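Local coordinates for protein tapirin (Caldicellulosiruptor hydrothermalis, PDB 6N2C) that probably binds cellulose, helping an extremely thermophilic bacterium adhere to it, and folds in its C-terminal domain into a long zinc-carrying beta-helix, at residues A357-I362 / C378-I383; T374-N379 / K392-S397; N317-W322 / G337-R342. All blocks are in the same frame, centred on the assembly; numbering follows the deposited sequence.

Interaction 1: residues A357-I362 / C378-I383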
loop_
_atom_site.group_PDB
_atom_site.type_symbol
_atom_site.label_atom_id
_atom_site.label_comp_id
_atom_site.label_asym_id
_atom_site.label_seq_id
_atom_site.Cartn_x
_atom_site.Cartn_y
_atom_site.Cartn_z
ATOM N N ALA A 357 -8.113 -3.529 20.323
ATOM C CA ALA A 357 -9.289 -3.002 19.709
ATOM C C ALA A 357 -10.122 -2.170 20.632
ATOM O O ALA A 357 -10.036 -2.170 21.872
ATOM C CB ALA A 357 -10.155 -4.169 19.187
ATOM N N ASN A 358 -10.904 -1.312 19.998
ATOM C CA ASN A 358 -12.037 -0.648 20.637
ATOM C C ASN A 358 -13.205 -1.678 20.658
ATOM O O ASN A 358 -13.333 -2.415 21.618
ATOM C CB ASN A 358 -12.367 0.626 19.888
ATOM C CG ASN A 358 -13.522 1.354 20.491
ATOM O OD1 ASN A 358 -13.672 1.357 21.702
ATOM N ND2 ASN A 358 -14.346 1.972 19.669
ATOM N N ASN A 359 -13.996 -1.793 19.583
ATOM C CA ASN A 359 -15.005 -2.843 19.481
ATOM C C ASN A 359 -14.457 -4.050 18.800
ATOM O O ASN A 359 -13.741 -3.957 17.808
ATOM C CB ASN A 359 -16.255 -2.328 18.789
ATOM C CG ASN A 359 -16.875 -1.185 19.557
ATOM O OD1 ASN A 359 -16.919 -1.199 20.801
ATOM N ND2 ASN A 359 -17.261 -0.152 18.859
ATOM N N LEU A 360 -14.759 -5.235 19.343
ATOM C CA LEU A 360 -14.346 -6.478 18.708
ATOM C C LEU A 360 -15.623 -7.309 18.528
ATOM O O LEU A 360 -16.296 -7.659 19.534
ATOM C CB LEU A 360 -13.323 -7.227 19.574
ATOM C CG LEU A 360 -13.004 -8.644 19.078
ATOM C CD1 LEU A 360 -12.485 -8.725 17.641
ATOM C CD2 LEU A 360 -12.062 -9.388 19.965
ATOM N N ASP A 361 -15.993 -7.596 17.290
ATOM C CA ASP A 361 -17.271 -8.318 17.036
ATOM C C ASP A 361 -16.947 -9.575 16.291
ATOM O O ASP A 361 -16.194 -9.513 15.328
ATOM C CB ASP A 361 -18.177 -7.480 16.142
ATOM C CG ASP A 361 -18.824 -6.279 16.826
ATOM O OD1 ASP A 361 -18.166 -5.596 17.628
ATOM O OD2 ASP A 361 -20.048 -5.999 16.519
ATOM N N ILE A 362 -17.495 -10.732 16.726
ATOM C CA ILE A 362 -17.263 -12.021 16.065
ATOM C C ILE A 362 -18.661 -12.629 15.886
ATOM O O ILE A 362 -19.401 -12.792 16.917
ATOM C CB ILE A 362 -16.422 -12.926 16.916
ATOM C CG1 ILE A 362 -15.149 -12.183 17.466
ATOM C CG2 ILE A 362 -15.886 -14.104 16.163
ATOM C CD1 ILE A 362 -14.775 -12.563 18.859
ATOM N N CYS A 378 -9.953 -5.512 24.299
ATOM C CA CYS A 378 -11.022 -4.721 23.751
ATOM C C CYS A 378 -11.789 -3.901 24.780
ATOM O O CYS A 378 -11.826 -4.234 25.992
ATOM C CB CYS A 378 -11.968 -5.563 22.853
ATOM S SG CYS A 378 -12.859 -6.804 23.823
ATOM N N ASN A 379 -12.460 -2.852 24.289
ATOM C CA ASN A 379 -13.423 -2.149 25.104
ATOM C C ASN A 379 -14.766 -2.895 25.129
ATOM O O ASN A 379 -15.255 -3.281 26.202
ATOM C CB ASN A 379 -13.588 -0.715 24.639
ATOM C CG ASN A 379 -14.787 -0.022 25.359
ATOM O OD1 ASN A 379 -15.029 -0.261 26.550
ATOM N ND2 ASN A 379 -15.463 0.881 24.662
ATOM N N ASN A 380 -15.333 -3.198 23.952
ATOM C CA ASN A 380 -16.535 -3.976 23.907
ATOM C C ASN A 380 -16.286 -5.217 23.090
ATOM O O ASN A 380 -15.629 -5.154 22.040
ATOM C CB ASN A 380 -17.691 -3.173 23.342
ATOM C CG ASN A 380 -18.107 -2.028 24.242
ATOM O OD1 ASN A 380 -18.241 -2.161 25.469
ATOM N ND2 ASN A 380 -18.373 -0.870 23.611
ATOM N N LEU A 381 -16.837 -6.340 23.561
ATOM C CA LEU A 381 -16.782 -7.640 22.888
ATOM C C LEU A 381 -18.194 -8.071 22.568
ATOM O O LEU A 381 -19.016 -8.141 23.490
ATOM C CB LEU A 381 -16.195 -8.663 23.776
ATOM C CG LEU A 381 -16.098 -10.130 23.258
ATOM C CD1 LEU A 381 -15.262 -10.155 22.020
ATOM C CD2 LEU A 381 -15.485 -11.050 24.254
ATOM N N LYS A 382 -18.490 -8.349 21.286
ATOM C CA LYS A 382 -19.784 -8.910 20.861
ATOM C C LYS A 382 -19.551 -10.245 20.214
ATOM O O LYS A 382 -18.733 -10.352 19.310
ATOM C CB LYS A 382 -20.530 -8.000 19.875
ATOM C CG LYS A 382 -21.869 -8.548 19.402
ATOM C CD LYS A 382 -22.548 -7.522 18.514
ATOM C CE LYS A 382 -23.872 -7.985 17.970
ATOM N NZ LYS A 382 -24.970 -8.276 18.993
ATOM N N ILE A 383 -20.192 -11.296 20.740
ATOM C CA ILE A 383 -20.165 -12.649 20.199
ATOM C C ILE A 383 -21.655 -13.004 19.899
ATOM O O ILE A 383 -22.525 -12.851 20.778
ATOM C CB ILE A 383 -19.568 -13.617 21.195
ATOM C CG1 ILE A 383 -18.063 -13.371 21.316
ATOM C CG2 ILE A 383 -19.788 -15.053 20.743
ATOM C CD1 ILE A 383 -17.435 -14.144 22.410
HETATM O O HOH W 1 -18.244 -4.895 20.169
#
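Two pairs of amides, Asn358 with Asn379 and Asn359 with Asn380, lie side by side across neighbouring coils of the beta-helix, each pair pointing the same way, as in the asparagine ladders of parallel beta-helices. The planes of Asn359 and Asn380 are only 9° apart, and the amides meet through N-H and carbonyl rather than by stacking one face on another: Asn380 ND2 donates to Asn359 OD1 at 3.2 Å, with the acceptor tilted 18° out of the donor's amide plane. The other pair is looser, a weak bond of 3.5 Å from Asn379 ND2 to Asn358 OD1. Toward the next coil the partner is a backbone N-H: Asn380 OD1 accepts from Thr399 N. Asn359 N is tied on the other side to Asp338 OD1. At the bend before the strands, Asn358 O is gripped twice, by Asn379 N at 2.8 Å and by Asn380 N. Beyond it the parallel ladder runs in regular steps, Leu360 N to Asn380 O, Lys382 N to Leu360 O and Ile362 N to Lys382 O. The opposite face of the sheet is apolar and buried: Leu360 CD2 lies 3.9 Å from Leu381 CD1, and Ile362 CD1 reaches obliquely to that same methyl, while Leu389 from the next face of the helix packs on Ile362 and Ile383. On the asparagine face, Asp361 and Lys382 meet without a salt bridge. The lysine leaves with CG anti to its backbone N (chi1 180°). Its chain runs on extended to CE and bends at the last torsion, leaving NZ 6.0 Å from Asp361 OD2. The carboxylate touches aliphatic chain instead, Asp361 OD2 lying 3.5 Å from Lys382 CD. A water lies 2.6 Å from Asp361 OD1 and probably donates to it.

Interaction 2: residues T374-N379 / K392-S397; sequences TVLYCN and KKIVCS
Tyr377 lays the CD2-CE2 side of its ring alongside Val395: CD2 of Tyr377 lies 3.7 Å from Val395 CB, and Tyr377 CE2 lies 3.9 Å from Val395 CG2. The valine approaches the ring obliquely. The ring is turned out from its strand with CG anti to the carbonyl carbon (chi1 -62°), and it also meets the rings of Tyr356, one coil back, and Phe442. At its far end a water links Tyr377 OH, 3.2 Å away, to Lys393 NZ, which is also held by a salt bridge to Glu418. An alanine here would probably leave Val395 and Phe442 facing a gap and break the water-mediated link to Lys393. Further along this face Val375 CG1 rests 4.1 Å from Lys393 CB, and Val375 CG2 is crossed by the CE of Lys392, whose NZ turns back to a salt bridge with Asp373. The reverse face holds Leu376, Ile394 and the two cysteines. Cys378 and Cys396 are not disulfide-bonded, their SG atoms being 4.2 Å apart; Cys396 SG instead sits 3.2 Å from Asn379 O. Between the faces the backbones bond in parallel register, Leu376 N to Lys393 O, Val395 N to Leu376 O, Cys378 N to Val395 O and Ser397 N to Cys378 O, and Thr374 O receives Lys392 N at the corner. In-register parallel strands of successive coils, like residues often falling over like as Cys396 does over Cys378, are the mark of a parallel beta-helix.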
loop_
_atom_site.group_PDB
_atom_site.type_symbol
_atom_site.label_atom_id
_atom_site.label_comp_id
_atom_site.label_asym_id
_atom_site.label_seq_id
_atom_site.Cartn_x
_atom_site.Cartn_y
_atom_site.Cartn_z
ATOM N N THR A 374 -2.474 -15.911 21.754
ATOM C CA THR A 374 -2.672 -14.461 21.608
ATOM C C THR A 374 -3.473 -13.918 22.738
ATOM O O THR A 374 -4.491 -14.565 23.157
ATOM C CB THR A 374 -3.366 -14.171 20.254
ATOM O OG1 THR A 374 -2.590 -14.679 19.195
ATOM C CG2 THR A 374 -3.681 -12.653 19.994
ATOM N N VAL A 375 -3.097 -12.686 23.163
ATOM C CA VAL A 375 -3.884 -11.913 24.038
ATOM C C VAL A 375 -4.666 -10.865 23.240
ATOM O O VAL A 375 -4.061 -10.152 22.432
ATOM C CB VAL A 375 -3.004 -11.235 25.097
ATOM C CG1 VAL A 375 -3.850 -10.473 26.079
ATOM C CG2 VAL A 375 -2.138 -12.269 25.797
ATOM N N LEU A 376 -5.961 -10.746 23.482
ATOM C CA LEU A 376 -6.815 -9.762 22.852
ATOM C C LEU A 376 -7.342 -8.782 23.901
ATOM O O LEU A 376 -7.887 -9.205 24.953
ATOM C CB LEU A 376 -7.954 -10.426 22.095
ATOM C CG LEU A 376 -7.406 -11.376 21.007
ATOM C CD1 LEU A 376 -7.381 -12.795 21.513
ATOM C CD2 LEU A 376 -8.172 -11.301 19.717
ATOM N N TYR A 377 -7.187 -7.488 23.630
ATOM C CA TYR A 377 -7.684 -6.431 24.465
ATOM C C TYR A 377 -8.789 -5.674 23.689
ATOM O O TYR A 377 -8.550 -5.254 22.560
ATOM C CB TYR A 377 -6.555 -5.401 24.809
ATOM C CG TYR A 377 -5.411 -5.917 25.553
ATOM C CD1 TYR A 377 -4.362 -6.537 24.951
ATOM C CD2 TYR A 377 -5.394 -5.794 26.936
ATOM C CE1 TYR A 377 -3.302 -7.050 25.650
ATOM C CE2 TYR A 377 -4.343 -6.274 27.660
ATOM C CZ TYR A 377 -3.297 -6.879 27.045
ATOM O OH TYR A 377 -2.263 -7.387 27.796
ATOM N N CYS A 378 -9.953 -5.512 24.299
ATOM C CA CYS A 378 -11.022 -4.721 23.751
ATOM C C CYS A 378 -11.789 -3.901 24.780
ATOM O O CYS A 378 -11.826 -4.234 25.992
ATOM C CB CYS A 378 -11.968 -5.563 22.853
ATOM S SG CYS A 378 -12.859 -6.804 23.823
ATOM N N ASN A 379 -12.460 -2.852 24.289
ATOM C CA ASN A 379 -13.423 -2.149 25.104
ATOM C C ASN A 379 -14.766 -2.895 25.129
ATOM O O ASN A 379 -15.255 -3.281 26.202
ATOM C CB ASN A 379 -13.588 -0.715 24.639
ATOM C CG ASN A 379 -14.787 -0.022 25.359
ATOM O OD1 ASN A 379 -15.029 -0.261 26.550
ATOM N ND2 ASN A 379 -15.463 0.881 24.662
ATOM N N LYS A 392 -5.476 -17.212 23.993
ATOM C CA LYS A 392 -4.934 -17.356 25.351
ATOM C C LYS A 392 -5.698 -16.522 26.368
ATOM O O LYS A 392 -6.042 -17.017 27.441
ATOM C CB LYS A 392 -3.471 -17.026 25.329
ATOM C CG LYS A 392 -2.758 -17.170 26.677
ATOM C CD LYS A 392 -1.248 -17.234 26.532
ATOM C CE LYS A 392 -0.627 -15.855 26.470
ATOM N NZ LYS A 392 0.834 -15.935 26.169
ATOM N N LYS A 393 -5.879 -15.238 26.112
ATOM C CA LYS A 393 -6.560 -14.352 27.056
ATOM C C LYS A 393 -7.326 -13.271 26.343
ATOM O O LYS A 393 -6.892 -12.766 25.311
ATOM C CB LYS A 393 -5.554 -13.690 28.039
ATOM C CG LYS A 393 -6.133 -12.776 29.108
ATOM C CD LYS A 393 -5.050 -12.173 30.000
ATOM C CE LYS A 393 -5.643 -11.529 31.229
ATOM N NZ LYS A 393 -4.560 -10.856 32.040
ATOM N N ILE A 394 -8.495 -12.929 26.885
ATOM C CA ILE A 394 -9.232 -11.758 26.421
ATOM C C ILE A 394 -9.394 -10.850 27.628
ATOM O O ILE A 394 -9.783 -11.282 28.726
ATOM C CB ILE A 394 -10.579 -12.129 25.825
ATOM C CG1 ILE A 394 -10.414 -13.122 24.664
ATOM C CG2 ILE A 394 -11.437 -10.920 25.474
ATOM C CD1 ILE A 394 -11.719 -13.678 24.101
ATOM N N VAL A 395 -9.179 -9.574 27.393
ATOM C CA VAL A 395 -9.405 -8.515 28.355
ATOM C C VAL A 395 -10.478 -7.648 27.801
ATOM O O VAL A 395 -10.318 -7.113 26.719
ATOM C CB VAL A 395 -8.092 -7.710 28.567
ATOM C CG1 VAL A 395 -8.332 -6.513 29.470
ATOM C CG2 VAL A 395 -7.059 -8.606 29.194
ATOM N N CYS A 396 -11.582 -7.430 28.511
ATOM C CA CYS A 396 -12.629 -6.598 28.013
ATOM C C CYS A 396 -12.885 -5.527 29.117
ATOM O O CYS A 396 -13.362 -5.874 30.202
ATOM C CB CYS A 396 -13.919 -7.385 27.721
ATOM S SG CYS A 396 -15.279 -6.341 27.220
ATOM N N SER A 397 -12.620 -4.238 28.847
ATOM C CA SER A 397 -12.845 -3.173 29.847
ATOM C C SER A 397 -14.223 -2.619 29.839
ATOM O O SER A 397 -14.600 -1.899 30.782
ATOM C CB SER A 397 -11.865 -2.052 29.551
ATOM O OG SER A 397 -12.110 -1.590 28.206
HETATM O O HOH W 2 -3.106 -8.807 30.564
#

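Interaction 3: residues N317-W322 / G337-R342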
loop_
_atom_site.group_PDB
_atom_site.type_symbol
_atom_site.label_atom_id
_atom_site.label_comp_id
_atom_site.label_asym_id
_atom_site.label_seq_id
_atom_site.Cartn_x
_atom_site.Cartn_y
_atom_site.Cartn_z
ATOM N N ASN A 317 -8.491 2.053 11.607
ATOM C CA ASN A 317 -9.707 2.424 12.270
ATOM C C ASN A 317 -10.755 1.270 12.216
ATOM O O ASN A 317 -11.608 1.156 13.142
ATOM C CB ASN A 317 -10.270 3.741 11.724
ATOM C CG ASN A 317 -9.411 4.910 12.115
ATOM O OD1 ASN A 317 -8.904 4.945 13.265
ATOM N ND2 ASN A 317 -9.131 5.806 11.162
ATOM N N LYS A 318 -10.785 0.563 11.096
ATOM C CA LYS A 318 -11.734 -0.573 10.890
ATOM C C LYS A 318 -11.022 -1.712 10.150
ATOM O O LYS A 318 -10.279 -1.492 9.169
ATOM C CB LYS A 318 -13.008 -0.187 10.149
ATOM C CG LYS A 318 -14.035 -1.310 10.106
ATOM C CD LYS A 318 -14.615 -1.635 11.489
ATOM C CE LYS A 318 -15.326 -2.971 11.568
ATOM N NZ LYS A 318 -16.656 -2.848 10.823
ATOM N N LEU A 319 -11.168 -2.940 10.674
ATOM C CA LEU A 319 -10.689 -4.137 10.041
ATOM C C LEU A 319 -11.958 -5.054 9.898
ATOM O O LEU A 319 -12.562 -5.393 10.897
ATOM C CB LEU A 319 -9.659 -4.816 10.954
ATOM C CG LEU A 319 -9.209 -6.215 10.555
ATOM C CD1 LEU A 319 -8.707 -6.320 9.118
ATOM C CD2 LEU A 319 -8.221 -6.725 11.528
ATOM N N ASN A 320 -12.322 -5.373 8.685
ATOM C CA ASN A 320 -13.426 -6.309 8.357
ATOM C C ASN A 320 -12.825 -7.546 7.793
ATOM O O ASN A 320 -12.176 -7.506 6.731
ATOM C CB ASN A 320 -14.359 -5.663 7.324
ATOM C CG ASN A 320 -15.123 -4.545 7.884
ATOM O OD1 ASN A 320 -15.725 -4.714 8.960
ATOM N ND2 ASN A 320 -15.088 -3.350 7.232
ATOM N N ILE A 321 -12.941 -8.658 8.487
ATOM C CA ILE A 321 -12.520 -9.959 7.952
ATOM C C ILE A 321 -13.812 -10.837 7.772
ATOM O O ILE A 321 -14.344 -11.321 8.765
ATOM C CB ILE A 321 -11.513 -10.681 8.827
ATOM C CG1 ILE A 321 -10.364 -9.758 9.254
ATOM C CG2 ILE A 321 -11.011 -11.925 8.112
ATOM C CD1 ILE A 321 -9.458 -10.361 10.303
ATOM N N TRP A 322 -14.298 -10.951 6.535
ATOM C CA TRP A 322 -15.542 -11.688 6.227
ATOM C C TRP A 322 -15.289 -12.892 5.318
ATOM O O TRP A 322 -16.219 -13.604 4.950
ATOM C CB TRP A 322 -16.614 -10.747 5.643
ATOM C CG TRP A 322 -16.997 -9.553 6.454
ATOM C CD1 TRP A 322 -16.379 -9.022 7.547
ATOM C CD2 TRP A 322 -18.063 -8.685 6.157
ATOM N NE1 TRP A 322 -17.035 -7.914 7.966
ATOM C CE2 TRP A 322 -18.080 -7.705 7.110
ATOM C CE3 TRP A 322 -19.052 -8.691 5.181
ATOM C CZ2 TRP A 322 -19.018 -6.663 7.091
ATOM C CZ3 TRP A 322 -19.956 -7.686 5.155
ATOM C CH2 TRP A 322 -19.950 -6.686 6.106
ATOM N N GLY A 337 -9.000 0.859 16.856
ATOM C CA GLY A 337 -9.920 0.564 15.784
ATOM C C GLY A 337 -10.880 -0.535 16.175
ATOM O O GLY A 337 -10.664 -1.271 17.169
ATOM N N ASP A 338 -11.874 -0.731 15.311
ATOM C CA ASP A 338 -12.815 -1.811 15.505
ATOM C C ASP A 338 -12.495 -2.937 14.558
ATOM O O ASP A 338 -12.035 -2.732 13.405
ATOM C CB ASP A 338 -14.267 -1.288 15.232
ATOM C CG ASP A 338 -14.714 -0.212 16.192
ATOM O OD1 ASP A 338 -14.226 -0.113 17.342
ATOM O OD2 ASP A 338 -15.651 0.487 15.803
ATOM N N ILE A 339 -12.787 -4.147 15.026
ATOM C CA ILE A 339 -12.530 -5.337 14.298
ATOM C C ILE A 339 -13.854 -6.098 14.192
ATOM O O ILE A 339 -14.540 -6.266 15.220
ATOM C CB ILE A 339 -11.585 -6.190 15.046
ATOM C CG1 ILE A 339 -10.217 -5.525 15.246
ATOM C CG2 ILE A 339 -11.329 -7.474 14.274
ATOM C CD1 ILE A 339 -9.139 -6.424 15.895
ATOM N N GLU A 340 -14.226 -6.530 12.971
ATOM C CA GLU A 340 -15.490 -7.258 12.814
ATOM C C GLU A 340 -15.179 -8.490 11.957
ATOM O O GLU A 340 -14.656 -8.358 10.827
ATOM C CB GLU A 340 -16.550 -6.336 12.216
ATOM C CG GLU A 340 -17.856 -7.063 11.913
ATOM C CD GLU A 340 -18.870 -6.123 11.259
ATOM O OE1 GLU A 340 -18.650 -4.882 11.179
ATOM O OE2 GLU A 340 -19.923 -6.614 10.893
ATOM N N ILE A 341 -15.443 -9.697 12.492
ATOM C CA ILE A 341 -15.205 -10.921 11.780
ATOM C C ILE A 341 -16.588 -11.566 11.619
ATOM O O ILE A 341 -17.274 -11.770 12.618
ATOM C CB ILE A 341 -14.283 -11.842 12.591
ATOM C CG1 ILE A 341 -12.999 -11.066 13.002
ATOM C CG2 ILE A 341 -13.954 -13.120 11.893
ATOM C CD1 ILE A 341 -12.037 -11.843 13.816
ATOM N N ARG A 342 -16.996 -11.781 10.371
ATOM C CA ARG A 342 -18.281 -12.418 10.130
ATOM C C ARG A 342 -18.178 -13.322 8.931
ATOM O O ARG A 342 -17.099 -13.563 8.379
ATOM C CB ARG A 342 -19.338 -11.358 9.982
ATOM C CG ARG A 342 -19.283 -10.533 8.763
ATOM C CD ARG A 342 -20.604 -9.758 8.584
ATOM N NE ARG A 342 -20.940 -8.931 9.726
ATOM C CZ ARG A 342 -22.043 -9.031 10.516
ATOM N NH1 ARG A 342 -22.143 -8.203 11.543
ATOM N NH2 ARG A 342 -23.049 -9.919 10.343
#
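Trp322 and Arg342 run side by side in the same direction, the arginine's aliphatic part spread over one face of the indole. Arg342 CG sits 3.3 Å from the centroid of the five-membered ring and only 4° off its normal, a close CH-pi contact, and CD continues over the ring fusion, 3.6 Å from Trp322 CE2. The placing of CG between the backbone N and the carbonyl carbon (chi1 70°) brings it over the indole. The guanidinium then turns steeply, its plane 66° from that of the ring, presenting its NE/NH1 edge to Glu340 rather than lying flat on the indole. Arg342 holds this acid side-on, NE and NH1 both 2.8 Å from Glu340 OE2 and reaching it from opposite faces of the carboxylate plane. The other oxygen, Glu340 OE1, is met on its anti side by Lys318 NZ at 2.9 Å, and Lys318 NZ also donates to Asn320 OD1 at 2.8 Å. One carboxylate is thus shared by two cations, which would probably keep it charged and fix its rotation. The lysine reaches it from the neighbouring strand by bending at its second and fourth torsions, its CE lying 3.6 Å from Glu340 CB. Arg301 of the preceding coil makes a further cation-pi contact with Trp322, and Asn320 ND2 bonds to Asp299. Beneath this polar face, Leu319 CD2 meets Ile339 CG2 at 4.2 Å, and Ile321 packs beside Ile341. Backbone bonds such as Leu319 N to Asp338 O and Glu340 N to Leu319 O hold the strands in parallel. A polar, salt-bridged outer face over an aliphatic inner one, on in-register parallel strands, is what one face of a parallel beta-helix looks like.

From the N terminus, interaction 3 comes first: residues 323-336 complete the turn between its segments, and the contact closes it by laying strand 338-341 on strand 318-321. Interaction 1 opens only after that loop is shut, so the two are in series; their strands 338-341 and 359-363 are neighbours on one face, joined by backbone bonds of Asn359 and Asp361 to Ile339. Interaction 2 crosses interaction 1, since 374-379 starts within the loop between 357-362 and 378-383, overlaps the latter at Cys378 and Asn379, and pairs beyond it with 392-397. It belongs to the adjoining face, so the shared residues form the corner between two faces of the coil.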